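Local structure of adenine phosphoribosyltransferase (Leishmania donovani, 1QB7) at residues 141-146 with 169-174; 8-13 with 196-201; 146-151 with 180-185; 126-131 with 151-156. The protein probably catalyses transfer of the phosphoribosyl group from 5-phospho-alpha-D-ribose 1-diphosphate to adenine, yielding AMP and diphosphate in purine salvage. One frame throughout, in Å; residues are numbered along the deposited sequence. Where two conformers were deposited one is given.

Contact 1 of 4, residues 141-146 with 169-174; sequences VVLIDD and VEMVSI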
loop_
_atom_site.group_PDB
_atom_site.type_symbol
_atom_site.label_atom_id
_atom_site.label_comp_id
_atom_site.label_asym_id
_atom_site.label_seq_id
_atom_site.Cartn_x
_atom_site.Cartn_y
_atom_site.Cartn_z
ATOM N N VAL A 141 -13.531 12.504 -6.258
ATOM C CA VAL A 141 -12.352 11.733 -5.898
ATOM C C VAL A 141 -11.081 12.477 -5.541
ATOM O O VAL A 141 -10.632 13.357 -6.274
ATOM C CB VAL A 141 -12.000 10.765 -7.060
ATOM C CG1 VAL A 141 -10.954 9.750 -6.627
ATOM C CG2 VAL A 141 -13.259 10.083 -7.583
ATOM N N VAL A 142 -10.487 12.080 -4.422
ATOM C CA VAL A 142 -9.220 12.638 -3.979
ATOM C C VAL A 142 -8.147 11.635 -4.406
ATOM O O VAL A 142 -8.225 10.445 -4.076
ATOM C CB VAL A 142 -9.167 12.809 -2.449
ATOM C CG1 VAL A 142 -7.760 13.210 -2.004
ATOM C CG2 VAL A 142 -10.176 13.860 -2.011
ATOM N N LEU A 143 -7.205 12.106 -5.221
ATOM C CA LEU A 143 -6.090 11.289 -5.708
ATOM C C LEU A 143 -4.900 11.426 -4.756
ATOM O O LEU A 143 -4.560 12.532 -4.349
ATOM C CB LEU A 143 -5.699 11.723 -7.122
ATOM C CG LEU A 143 -6.585 11.300 -8.291
ATOM C CD1 LEU A 143 -8.003 11.805 -8.132
ATOM C CD2 LEU A 143 -5.964 11.821 -9.570
ATOM N N ILE A 144 -4.279 10.309 -4.384
ATOM C CA ILE A 144 -3.149 10.363 -3.458
ATOM C C ILE A 144 -1.970 9.433 -3.796
ATOM O O ILE A 144 -2.150 8.322 -4.287
ATOM C CB ILE A 144 -3.630 10.130 -1.980
ATOM C CG1 ILE A 144 -2.512 10.434 -0.977
ATOM C CG2 ILE A 144 -4.136 8.704 -1.798
ATOM C CD1 ILE A 144 -2.992 10.557 0.468
ATOM N N ASP A 145 -0.762 9.927 -3.529
ATOM C CA ASP A 145 0.489 9.205 -3.752
ATOM C C ASP A 145 1.498 9.929 -2.853
ATOM O O ASP A 145 1.211 11.019 -2.354
ATOM C CB ASP A 145 0.904 9.309 -5.229
ATOM C CG ASP A 145 1.962 8.280 -5.633
ATOM O OD1 ASP A 145 2.299 7.377 -4.834
ATOM O OD2 ASP A 145 2.445 8.372 -6.777
ATOM N N ASP A 146 2.675 9.353 -2.646
ATOM C CA ASP A 146 3.644 10.000 -1.767
ATOM C C ASP A 146 4.418 11.155 -2.387
ATOM O O ASP A 146 4.532 12.223 -1.786
ATOM C CB ASP A 146 4.605 8.974 -1.156
ATOM C CG ASP A 146 5.570 8.386 -2.171
ATOM O OD1 ASP A 146 5.190 8.173 -3.341
ATOM O OD2 ASP A 146 6.722 8.120 -1.782
ATOM N N VAL A 169 -11.193 15.939 -6.991
ATOM C CA VAL A 169 -11.218 16.969 -5.959
ATOM C C VAL A 169 -9.866 17.664 -6.007
ATOM O O VAL A 169 -9.784 18.888 -6.148
ATOM C CB VAL A 169 -11.439 16.360 -4.552
ATOM C CG1 VAL A 169 -11.264 17.417 -3.469
ATOM C CG2 VAL A 169 -12.829 15.757 -4.466
ATOM N N GLU A 170 -8.811 16.859 -5.931
ATOM C CA GLU A 170 -7.443 17.348 -5.975
ATOM C C GLU A 170 -6.470 16.180 -5.976
ATOM O O GLU A 170 -6.829 15.058 -5.612
ATOM C CB GLU A 170 -7.149 18.247 -4.766
ATOM C CG GLU A 170 -7.226 17.523 -3.431
ATOM C CD GLU A 170 -7.343 18.454 -2.242
ATOM O OE1 GLU A 170 -7.733 19.624 -2.420
ATOM O OE2 GLU A 170 -7.053 18.010 -1.117
ATOM N N MET A 171 -5.258 16.450 -6.450
ATOM C CA MET A 171 -4.185 15.470 -6.473
ATOM C C MET A 171 -3.323 15.844 -5.277
ATOM O O MET A 171 -2.784 16.950 -5.228
ATOM C CB MET A 171 -3.376 15.601 -7.761
ATOM C CG MET A 171 -2.083 14.779 -7.805
ATOM S SD MET A 171 -2.298 12.985 -7.764
ATOM C CE MET A 171 -0.851 12.488 -6.821
ATOM N N VAL A 172 -3.248 14.961 -4.286
ATOM C CA VAL A 172 -2.442 15.231 -3.098
ATOM C C VAL A 172 -1.210 14.343 -3.005
ATOM O O VAL A 172 -1.255 13.158 -3.330
ATOM C CB VAL A 172 -3.284 15.129 -1.780
ATOM C CG1 VAL A 172 -3.989 13.801 -1.694
ATOM C CG2 VAL A 172 -2.395 15.327 -0.544
ATOM N N SER A 173 -0.097 14.949 -2.611
ATOM C CA SER A 173 1.159 14.233 -2.443
ATOM C C SER A 173 1.843 14.716 -1.165
ATOM O O SER A 173 1.631 15.849 -0.733
ATOM C CB SER A 173 2.074 14.429 -3.661
ATOM O OG SER A 173 2.404 15.788 -3.876
ATOM N N ILE A 174 2.609 13.836 -0.532
ATOM C CA ILE A 174 3.328 14.190 0.687
ATOM C C ILE A 174 4.465 15.139 0.285
ATOM O O ILE A 174 4.679 16.185 0.902
ATOM C CB ILE A 174 3.957 12.932 1.367
ATOM C CG1 ILE A 174 2.889 11.865 1.648
ATOM C CG2 ILE A 174 4.692 13.330 2.637
ATOM C CD1 ILE A 174 1.732 12.331 2.515
#

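Contact 2 of 4, residues 8-13 with 196-201; sequences NSFLLD and DIKFIS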
loop_
_atom_site.group_PDB
_atom_site.type_symbol
_atom_site.label_atom_id
_atom_site.label_comp_id
_atom_site.label_asym_id
_atom_site.label_seq_id
_atom_site.Cartn_x
_atom_site.Cartn_y
_atom_site.Cartn_z
ATOM N N ASN A 8 -2.981 26.887 -9.592
ATOM C CA ASN A 8 -3.605 25.657 -9.098
ATOM C C ASN A 8 -2.666 24.604 -8.527
ATOM O O ASN A 8 -2.924 23.400 -8.609
ATOM C CB ASN A 8 -4.486 25.027 -10.176
ATOM C CG ASN A 8 -5.889 25.556 -10.143
ATOM O OD1 ASN A 8 -6.432 25.974 -11.166
ATOM N ND2 ASN A 8 -6.492 25.550 -8.958
ATOM N N SER A 9 -1.574 25.067 -7.948
ATOM C CA SER A 9 -0.607 24.181 -7.338
ATOM C C SER A 9 -0.286 24.828 -5.998
ATOM O O SER A 9 0.236 25.939 -5.946
ATOM C CB SER A 9 0.623 24.063 -8.223
ATOM O OG SER A 9 1.496 23.076 -7.717
ATOM N N PHE A 10 -0.662 24.146 -4.920
ATOM C CA PHE A 10 -0.475 24.661 -3.565
ATOM C C PHE A 10 0.515 23.893 -2.701
ATOM O O PHE A 10 0.616 22.670 -2.776
ATOM C CB PHE A 10 -1.828 24.732 -2.848
ATOM C CG PHE A 10 -2.867 25.529 -3.590
ATOM C CD1 PHE A 10 -3.526 24.987 -4.690
ATOM C CD2 PHE A 10 -3.177 26.828 -3.200
ATOM C CE1 PHE A 10 -4.480 25.727 -5.389
ATOM C CE2 PHE A 10 -4.129 27.574 -3.896
ATOM C CZ PHE A 10 -4.779 27.023 -4.992
ATOM N N LEU A 11 1.223 24.633 -1.857
ATOM C CA LEU A 11 2.207 24.055 -0.957
ATOM C C LEU A 11 1.901 24.490 0.468
ATOM O O LEU A 11 1.626 25.662 0.718
ATOM C CB LEU A 11 3.606 24.523 -1.349
ATOM C CG LEU A 11 4.773 24.045 -0.489
ATOM C CD1 LEU A 11 4.914 22.524 -0.569
ATOM C CD2 LEU A 11 6.037 24.730 -0.977
ATOM N N LEU A 12 1.913 23.533 1.392
ATOM C CA LEU A 12 1.648 23.823 2.791
ATOM C C LEU A 12 2.706 24.804 3.298
ATOM O O LEU A 12 3.894 24.637 3.034
ATOM C CB LEU A 12 1.689 22.531 3.609
ATOM C CG LEU A 12 1.345 22.651 5.093
ATOM C CD1 LEU A 12 -0.069 23.192 5.254
ATOM C CD2 LEU A 12 1.498 21.301 5.781
ATOM N N ASP A 13 2.262 25.861 3.969
ATOM C CA ASP A 13 3.176 26.861 4.507
ATOM C C ASP A 13 4.155 26.150 5.449
ATOM O O ASP A 13 3.734 25.405 6.338
ATOM C CB ASP A 13 2.369 27.945 5.232
ATOM C CG ASP A 13 3.243 28.993 5.870
ATOM O OD1 ASP A 13 3.741 29.883 5.152
ATOM O OD2 ASP A 13 3.430 28.925 7.096
ATOM N N ASP A 196 -8.014 23.305 -14.430
ATOM C CA ASP A 196 -8.753 23.426 -13.179
ATOM C C ASP A 196 -8.465 22.357 -12.132
ATOM O O ASP A 196 -9.076 22.368 -11.063
ATOM C CB ASP A 196 -10.263 23.506 -13.449
ATOM C CG ASP A 196 -10.656 24.759 -14.225
ATOM O OD1 ASP A 196 -10.115 25.849 -13.925
ATOM O OD2 ASP A 196 -11.504 24.653 -15.138
ATOM N N ILE A 197 -7.543 21.443 -12.431
ATOM C CA ILE A 197 -7.185 20.384 -11.491
ATOM C C ILE A 197 -6.269 20.954 -10.417
ATOM O O ILE A 197 -5.211 21.493 -10.726
ATOM C CB ILE A 197 -6.431 19.210 -12.181
ATOM C CG1 ILE A 197 -7.298 18.566 -13.273
ATOM C CG2 ILE A 197 -5.998 18.174 -11.140
ATOM C CD1 ILE A 197 -8.613 17.991 -12.782
ATOM N N LYS A 198 -6.669 20.822 -9.157
ATOM C CA LYS A 198 -5.864 21.325 -8.056
ATOM C C LYS A 198 -4.835 20.302 -7.566
ATOM O O LYS A 198 -5.136 19.115 -7.421
ATOM C CB LYS A 198 -6.751 21.756 -6.890
ATOM C CG LYS A 198 -5.948 22.270 -5.719
ATOM C CD LYS A 198 -6.796 22.568 -4.499
ATOM C CE LYS A 198 -7.706 23.755 -4.718
ATOM N NZ LYS A 198 -8.452 24.072 -3.473
ATOM N N PHE A 199 -3.612 20.777 -7.355
ATOM C CA PHE A 199 -2.522 19.957 -6.849
ATOM C C PHE A 199 -2.112 20.507 -5.490
ATOM O O PHE A 199 -1.932 21.713 -5.346
ATOM C CB PHE A 199 -1.303 20.035 -7.776
ATOM C CG PHE A 199 -1.458 19.277 -9.059
ATOM C CD1 PHE A 199 -2.019 19.884 -10.176
ATOM C CD2 PHE A 199 -1.051 17.949 -9.147
ATOM C CE1 PHE A 199 -2.173 19.180 -11.366
ATOM C CE2 PHE A 199 -1.199 17.229 -10.334
ATOM C CZ PHE A 199 -1.763 17.847 -11.445
ATOM N N ILE A 200 -2.021 19.645 -4.484
ATOM C CA ILE A 200 -1.571 20.078 -3.165
ATOM C C ILE A 200 -0.460 19.150 -2.677
ATOM O O ILE A 200 -0.484 17.940 -2.925
ATOM C CB ILE A 200 -2.705 20.144 -2.096
ATOM C CG1 ILE A 200 -3.249 18.754 -1.788
ATOM C CG2 ILE A 200 -3.813 21.092 -2.541
ATOM C CD1 ILE A 200 -3.954 18.666 -0.455
ATOM N N SER A 201 0.552 19.742 -2.049
ATOM C CA SER A 201 1.685 19.000 -1.505
ATOM C C SER A 201 1.945 19.491 -0.088
ATOM O O SER A 201 1.700 20.660 0.220
ATOM C CB SER A 201 2.930 19.212 -2.366
ATOM O OG SER A 201 3.996 18.391 -1.936
#

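Contact 3 of 4, residues 146-151 with 180-185; sequences DVLATG and LKAAEK. With ADE (adenine), chain C.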
loop_
_atom_site.group_PDB
_atom_site.type_symbol
_atom_site.label_atom_id
_atom_site.label_comp_id
_atom_site.label_asym_id
_atom_site.label_seq_id
_atom_site.Cartn_x
_atom_site.Cartn_y
_atom_site.Cartn_z
ATOM N N ASP A 146 2.675 9.353 -2.646
ATOM C CA ASP A 146 3.644 10.000 -1.767
ATOM C C ASP A 146 4.418 11.155 -2.387
ATOM O O ASP A 146 4.532 12.223 -1.786
ATOM C CB ASP A 146 4.605 8.974 -1.156
ATOM C CG ASP A 146 5.570 8.386 -2.171
ATOM O OD1 ASP A 146 5.190 8.173 -3.341
ATOM O OD2 ASP A 146 6.722 8.120 -1.782
ATOM N N VAL A 147 4.931 10.949 -3.594
ATOM C CA VAL A 147 5.724 11.971 -4.271
ATOM C C VAL A 147 5.173 12.350 -5.646
ATOM O O VAL A 147 4.777 11.480 -6.422
ATOM C CB VAL A 147 7.199 11.488 -4.460
ATOM C CG1 VAL A 147 8.022 12.545 -5.173
ATOM C CG2 VAL A 147 7.832 11.151 -3.120
ATOM N N LEU A 148 5.077 13.652 -5.916
ATOM C CA LEU A 148 4.644 14.104 -7.233
ATOM C C LEU A 148 5.943 14.451 -7.953
ATOM O O LEU A 148 6.569 15.470 -7.656
ATOM C CB LEU A 148 3.746 15.341 -7.169
ATOM C CG LEU A 148 3.292 15.804 -8.565
ATOM C CD1 LEU A 148 2.381 14.773 -9.202
ATOM C CD2 LEU A 148 2.590 17.137 -8.488
ATOM N N ALA A 149 6.387 13.550 -8.823
ATOM C CA ALA A 149 7.616 13.747 -9.579
ATOM C C ALA A 149 7.302 14.183 -11.012
ATOM O O ALA A 149 7.066 15.361 -11.252
ATOM C CB ALA A 149 8.444 12.480 -9.558
ATOM N N THR A 150 7.272 13.247 -11.958
ATOM C CA THR A 150 6.964 13.593 -13.351
ATOM C C THR A 150 5.457 13.713 -13.610
ATOM O O THR A 150 5.039 14.292 -14.611
ATOM C CB THR A 150 7.568 12.588 -14.348
ATOM O OG1 THR A 150 6.989 11.294 -14.138
ATOM C CG2 THR A 150 9.074 12.510 -14.175
ATOM N N GLY A 151 4.650 13.135 -12.723
ATOM C CA GLY A 151 3.207 13.217 -12.861
ATOM C C GLY A 151 2.545 12.281 -13.850
ATOM O O GLY A 151 1.376 12.483 -14.193
ATOM N N LEU A 180 10.550 19.254 -11.666
ATOM C CA LEU A 180 10.025 18.412 -12.731
ATOM C C LEU A 180 8.753 18.947 -13.391
ATOM O O LEU A 180 8.236 18.345 -14.331
ATOM C CB LEU A 180 9.828 16.989 -12.217
ATOM C CG LEU A 180 11.141 16.292 -11.855
ATOM C CD1 LEU A 180 10.875 15.006 -11.090
ATOM C CD2 LEU A 180 11.939 16.019 -13.126
ATOM N N LYS A 181 8.246 20.062 -12.873
ATOM C CA LYS A 181 7.067 20.745 -13.420
ATOM C C LYS A 181 5.842 19.905 -13.815
ATOM O O LYS A 181 5.164 20.209 -14.797
ATOM C CB LYS A 181 7.499 21.629 -14.599
ATOM C CG LYS A 181 8.425 22.770 -14.199
ATOM C CD LYS A 181 9.160 23.342 -15.395
ATOM C CE LYS A 181 10.119 24.441 -14.965
ATOM N NZ LYS A 181 11.041 24.837 -16.071
ATOM N N ALA A 182 5.528 18.890 -13.012
ATOM C CA ALA A 182 4.382 18.021 -13.274
ATOM C C ALA A 182 3.063 18.795 -13.320
ATOM O O ALA A 182 2.266 18.610 -14.240
ATOM C CB ALA A 182 4.309 16.917 -12.225
ATOM N N ALA A 183 2.827 19.644 -12.321
ATOM C CA ALA A 183 1.601 20.439 -12.272
ATOM C C ALA A 183 1.517 21.389 -13.465
ATOM O O ALA A 183 0.474 21.478 -14.112
ATOM C CB ALA A 183 1.515 21.218 -10.964
ATOM N N GLU A 184 2.623 22.075 -13.759
ATOM C CA GLU A 184 2.692 23.007 -14.883
ATOM C C GLU A 184 2.335 22.300 -16.197
ATOM O O GLU A 184 1.500 22.783 -16.958
ATOM C CB GLU A 184 4.104 23.606 -15.002
ATOM C CG GLU A 184 4.214 25.102 -14.701
ATOM C CD GLU A 184 4.300 25.416 -13.217
ATOM O OE1 GLU A 184 5.202 26.186 -12.826
ATOM O OE2 GLU A 184 6.286 23.990 -17.249
ATOM N N LYS A 185 2.965 21.154 -16.453
ATOM C CA LYS A 185 2.722 20.387 -17.677
ATOM C C LYS A 185 1.298 19.847 -17.796
ATOM O O LYS A 185 0.697 19.900 -18.868
ATOM C CB LYS A 185 3.724 19.242 -17.789
ATOM C CG LYS A 185 5.161 19.712 -17.859
ATOM C CD LYS A 185 6.115 18.544 -17.915
ATOM C CE LYS A 185 7.546 19.033 -17.968
ATOM N NZ LYS A 185 8.483 17.893 -18.158
HETATM N N9 ADE C . 10.672 10.000 -8.820
HETATM C C8 ADE C . 9.910 8.950 -8.479
HETATM N N7 ADE C . 9.945 8.664 -7.173
HETATM C C5 ADE C . 10.795 9.612 -6.658
HETATM C C6 ADE C . 11.258 9.868 -5.362
HETATM N N6 ADE C . 10.882 9.130 -4.321
HETATM N N1 ADE C . 12.114 10.916 -5.213
HETATM C C2 ADE C . 12.472 11.640 -6.279
HETATM N N3 ADE C . 12.095 11.483 -7.553
HETATM C C4 ADE C . 11.249 10.438 -7.660
HETATM O O HOH W 1 6.818 17.931 -10.394
#

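Contact 4 of 4, residues 126-131 with 151-156; sequences EVMTIR and GGTALS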
loop_
_atom_site.group_PDB
_atom_site.type_symbol
_atom_site.label_atom_id
_atom_site.label_comp_id
_atom_site.label_asym_id
_atom_site.label_seq_id
_atom_site.Cartn_x
_atom_site.Cartn_y
_atom_site.Cartn_z
ATOM N N GLU A 126 3.348 4.356 -17.857
ATOM C CA GLU A 126 2.641 3.201 -17.317
ATOM C C GLU A 126 1.144 3.260 -17.571
ATOM O O GLU A 126 0.502 4.285 -17.349
ATOM C CB GLU A 126 2.857 3.101 -15.808
ATOM C CG GLU A 126 4.293 3.255 -15.358
ATOM C CD GLU A 126 4.415 3.278 -13.848
ATOM O OE1 GLU A 126 4.320 2.196 -13.235
ATOM O OE2 GLU A 126 4.595 4.375 -13.272
ATOM N N VAL A 127 0.595 2.164 -18.073
ATOM C CA VAL A 127 -0.836 2.083 -18.293
ATOM C C VAL A 127 -1.379 1.625 -16.937
ATOM O O VAL A 127 -0.991 0.568 -16.438
ATOM C CB VAL A 127 -1.183 1.046 -19.381
ATOM C CG1 VAL A 127 -2.697 0.892 -19.509
ATOM C CG2 VAL A 127 -0.573 1.467 -20.708
ATOM N N MET A 128 -2.210 2.458 -16.313
ATOM C CA MET A 128 -2.790 2.140 -15.011
ATOM C C MET A 128 -4.290 1.895 -15.124
ATOM O O MET A 128 -4.925 2.329 -16.085
ATOM C CB MET A 128 -2.488 3.262 -14.019
ATOM C CG MET A 128 -0.994 3.473 -13.764
ATOM S SD MET A 128 -0.204 2.073 -12.937
ATOM C CE MET A 128 -0.729 2.354 -11.263
ATOM N N THR A 129 -4.856 1.193 -14.142
ATOM C CA THR A 129 -6.280 0.862 -14.157
ATOM C C THR A 129 -6.990 0.991 -12.810
ATOM O O THR A 129 -6.371 1.155 -11.760
ATOM C CB THR A 129 -6.513 -0.618 -14.594
ATOM O OG1 THR A 129 -6.077 -1.503 -13.551
ATOM C CG2 THR A 129 -5.758 -0.951 -15.871
ATOM N N ILE A 130 -8.313 0.921 -12.887
ATOM C CA ILE A 130 -9.205 0.911 -11.731
ATOM C C ILE A 130 -10.325 -0.013 -12.203
ATOM O O ILE A 130 -10.540 -0.167 -13.410
ATOM C CB ILE A 130 -9.835 2.298 -11.358
ATOM C CG1 ILE A 130 -10.663 2.856 -12.516
ATOM C CG2 ILE A 130 -8.772 3.270 -10.847
ATOM C CD1 ILE A 130 -11.477 4.066 -12.136
ATOM N N ARG A 131 -11.002 -0.667 -11.268
ATOM C CA ARG A 131 -12.090 -1.551 -11.641
ATOM C C ARG A 131 -13.256 -0.702 -12.139
ATOM O O ARG A 131 -13.571 0.341 -11.569
ATOM C CB ARG A 131 -12.534 -2.406 -10.451
ATOM C CG ARG A 131 -13.496 -3.536 -10.826
ATOM C CD ARG A 131 -14.111 -4.218 -9.608
ATOM N NE ARG A 131 -15.007 -3.322 -8.883
ATOM C CZ ARG A 131 -14.665 -2.608 -7.813
ATOM N NH1 ARG A 131 -13.437 -2.687 -7.304
ATOM N NH2 ARG A 131 -15.560 -1.813 -7.240
ATOM N N GLY A 151 4.650 13.135 -12.723
ATOM C CA GLY A 151 3.207 13.217 -12.861
ATOM C C GLY A 151 2.545 12.281 -13.850
ATOM O O GLY A 151 1.376 12.483 -14.193
ATOM N N GLY A 152 3.269 11.258 -14.301
ATOM C CA GLY A 152 2.705 10.313 -15.243
ATOM C C GLY A 152 1.489 9.606 -14.678
ATOM O O GLY A 152 0.430 9.560 -15.312
ATOM N N THR A 153 1.626 9.060 -13.476
ATOM C CA THR A 153 0.513 8.359 -12.845
ATOM C C THR A 153 -0.594 9.312 -12.419
ATOM O O THR A 153 -1.758 8.927 -12.380
ATOM C CB THR A 153 0.971 7.500 -11.656
ATOM O OG1 THR A 153 1.829 8.267 -10.805
ATOM C CG2 THR A 153 1.719 6.265 -12.153
ATOM N N ALA A 154 -0.234 10.561 -12.125
ATOM C CA ALA A 154 -1.228 11.562 -11.737
ATOM C C ALA A 154 -2.182 11.759 -12.914
ATOM O O ALA A 154 -3.406 11.800 -12.737
ATOM C CB ALA A 154 -0.552 12.891 -11.361
ATOM N N LEU A 155 -1.610 11.836 -14.117
ATOM C CA LEU A 155 -2.391 12.000 -15.334
ATOM C C LEU A 155 -3.270 10.769 -15.562
ATOM O O LEU A 155 -4.413 10.899 -16.007
ATOM C CB LEU A 155 -1.483 12.249 -16.544
ATOM C CG LEU A 155 -2.193 12.334 -17.909
ATOM C CD1 LEU A 155 -3.159 13.513 -17.953
ATOM C CD2 LEU A 155 -1.168 12.450 -19.023
ATOM N N SER A 156 -2.746 9.581 -15.263
ATOM C CA SER A 156 -3.547 8.362 -15.418
ATOM C C SER A 156 -4.757 8.430 -14.488
ATOM O O SER A 156 -5.868 8.035 -14.857
ATOM C CB SER A 156 -2.721 7.119 -15.100
ATOM O OG SER A 156 -1.968 6.729 -16.232
HETATM O O HOH W 2 0.525 6.263 -15.533
#

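Contact 1 of 4, residues 141-146 with 169-174
Val172 CG1 carries much of the apolar meeting between these two parallel strands, touching Val142 CG1 at 3.8 Å and Ile144 CB at 3.7 Å. The side chains of Val172 and Ile144 lie next to each other and point the same way, whereas that of Val142 crosses Val172 obliquely. CG1 of Val172 stands between its backbone N and carbonyl carbon (chi1 54°), which presses it to 3.0 Å from Leu143 O, a tight approach. That same oxygen accepts Val172 N at 2.8 Å in an almost straight bond. On the opposite face of the sheet, Met171, bent at chi2 and chi3, packs SD 3.7 Å from Leu143 CB and brings CE to 4.0 Å from Asp145 CB. Backbone bonds set the register: Leu143 N to Glu170 O at 3.0 Å, and a longer one from Asp145 N to Val172 O.

The pair illustrates the beta-alpha-beta crossover of the type I phosphoribosyltransferase core: strands 140-145 and 167-173 are sheet neighbours, and helix 152-163 connects them, covering the Leu143 and Met171 face through Leu158, Val161 and Ala154. Strand 140-145 carries the first part of the PRPP-binding motif, whose acidic pair closes this segment. Asp145 belongs to the magnesium site, and its OD1 also accepts a weak bond from Asp146 N. At Asp146 the chain turns a corner; OD1 forms a salt bridge with NE of Arg81, which binds adenine, while its carbonyl oxygen takes a weak bond from Ile174 N at 2.8 Å. Further out, Glu170 is engaged by Arg64 and Tyr65.

Contact 2 of 4, residues 8-13 with 196-201
Lys198 and Phe10 meet across this parallel pairing, their side chains crossing at about a right angle. Lys198 CG comes within 3.8 Å of Phe10 CE1, approaching the ring obliquely, and a bend at chi3 (-68°) leaves Lys198 CE also 3.8 Å from Phe10 CE1. The ammonium is too distant for more than a weak cation-pi attraction, with NZ 5.2 Å from the centroid of the Phe10 ring. Ile200 CG2, anti to the carbonyl carbon, comes to 4.2 Å from Phe10 CB. At the Phe10 ring edge, in plane, sits Phe199 O, 3.7 Å from Phe10 CD1; this oxygen also accepts Phe10 N at 2.8 Å. The Phe199 ring is turned out of the contact, although Asn8 O lies at its edge and accepts Phe199 N. Leu11 brings CD1 back to 3.8 Å from Ser201 O, which also accepts Leu12 N.

The example shows how a chain end can widen a core sheet: strand 9-12 lies between antiparallel strand 2-4 and parallel strand 199-201, which in turn adjoins strand 167-173. Helix 182-192 covers Ser9 and Phe199 through Ala183, while helix 51-67 meets Leu12 and Ile200 through Phe60 and Arg64.

Contact 3 of 4, residues 146-151 with 180-185
Leu180 leans over Ala149, and its side chain can be followed outward atom by atom. CB rests 3.3 Å from Ala149 O. CG, anti to the carbonyl carbon of Leu180 (chi1 -66°), carries the chain on, and CD1 reaches back over the backbone, 3.7 Å from Ala149 C and 3.8 Å from Ala149 CB. Ala149 CB therefore lies between Leu180 CD1 and the bound adenine, whose N9 is 3.4 Å from it, which makes Leu180 a second-shell neighbour of the base. Val147 lines the pocket too, with CG2 near adenine N6.

Ala182, in the first turn of helix 182-192, is the other bearing point. Its CB is 3.3 Å from Ala149 O and 4.0 Å from Leu148 CG, and it also touches Thr150 O. The 146-151 stretch is the part of the PRPP-binding motif that leads into helix 152-163, with Gly151 as N-cap.

Polar contact passes through a water, which donates to Ala149 O at 2.7 Å and accepts from Ala182 N at 3.1 Å. Ala149 O, approached by Leu180 CB and Ala182 CB, thus still has a hydrogen-bond partner, and the loop bearing the adenine-contacting Ala149 rests on Leu180 and the start of helix 182-192 by apolar touch and one water bridge.

Contact 4 of 4, residues 126-131 with 151-156
Glu126 and Ser156 are bridged by a water. It donates to Glu126 O at 2.7 Å and hydrogen-bonds with Ser156 OG at 2.6 Å. A third, weak bond runs from the water to Gly152 O at 3.3 Å. Direct approach is looser, with Ser156 OG 3.6 Å from Glu126 O. The serine hydroxyl has a further partner in Ser113 OG, which also bonds to Met128 N.

Van der Waals contact is made by Thr153 and Met128. Thr153 CG2 is anti to its carbonyl carbon and comes to 3.6 Å from Glu126 OE2, the two side chains crossing at a slant; the carboxylate's other oxygen, OE1, forms a salt bridge with Lys102 NZ. Met128 sets CB 4.0 Å from Ser156 CB, and its CG is 4.2 Å from Thr153 CG2.

This is where the two-stranded antiparallel arm of the enzyme, 110-112 with 129-131, returns toward the core, consistent with the flexible loop of type I phosphoribosyltransferases; part of the connection between those strands is not modelled. It meets the start of helix 152-163, where the PRPP-binding motif ends.

Backbone bonds within the helix start from Gly151, the N-cap, whose O accepts Leu155 N at 3.1 Å. Thr153 OG1 stands between its own N and carbonyl carbon (chi1 48°), and Thr153 with Asp145 makes up the protein part of the magnesium site. Farther along the arm, Arg131 forms a salt bridge with Glu49 of the second subunit.

How the contacts relate
Contacts 1 and 2 are neighbouring strand pairs of one sheet, joined where strand 167-173 meets strand 199-201: Met171 N lies 2.8 Å from Lys198 O and Met171 O 2.9 Å from Ile200 N, probable hydrogen bonds. Contacts 1, 3 and 4 follow the PRPP-binding motif, contacts 1 and 3 sharing Asp146 and contacts 3 and 4 sharing Gly151. Magnesium joins the first and last of these, through Asp145 and Thr153, while adenine is met in contact 3. Ala154 of contact 4 touches both of the others, its CB 4.0 Å from Met171 SD and 4.1 Å from Leu148 CD1. Contact 2 stands farther off, with the Phe199 side chain about 11 Å from the magnesium.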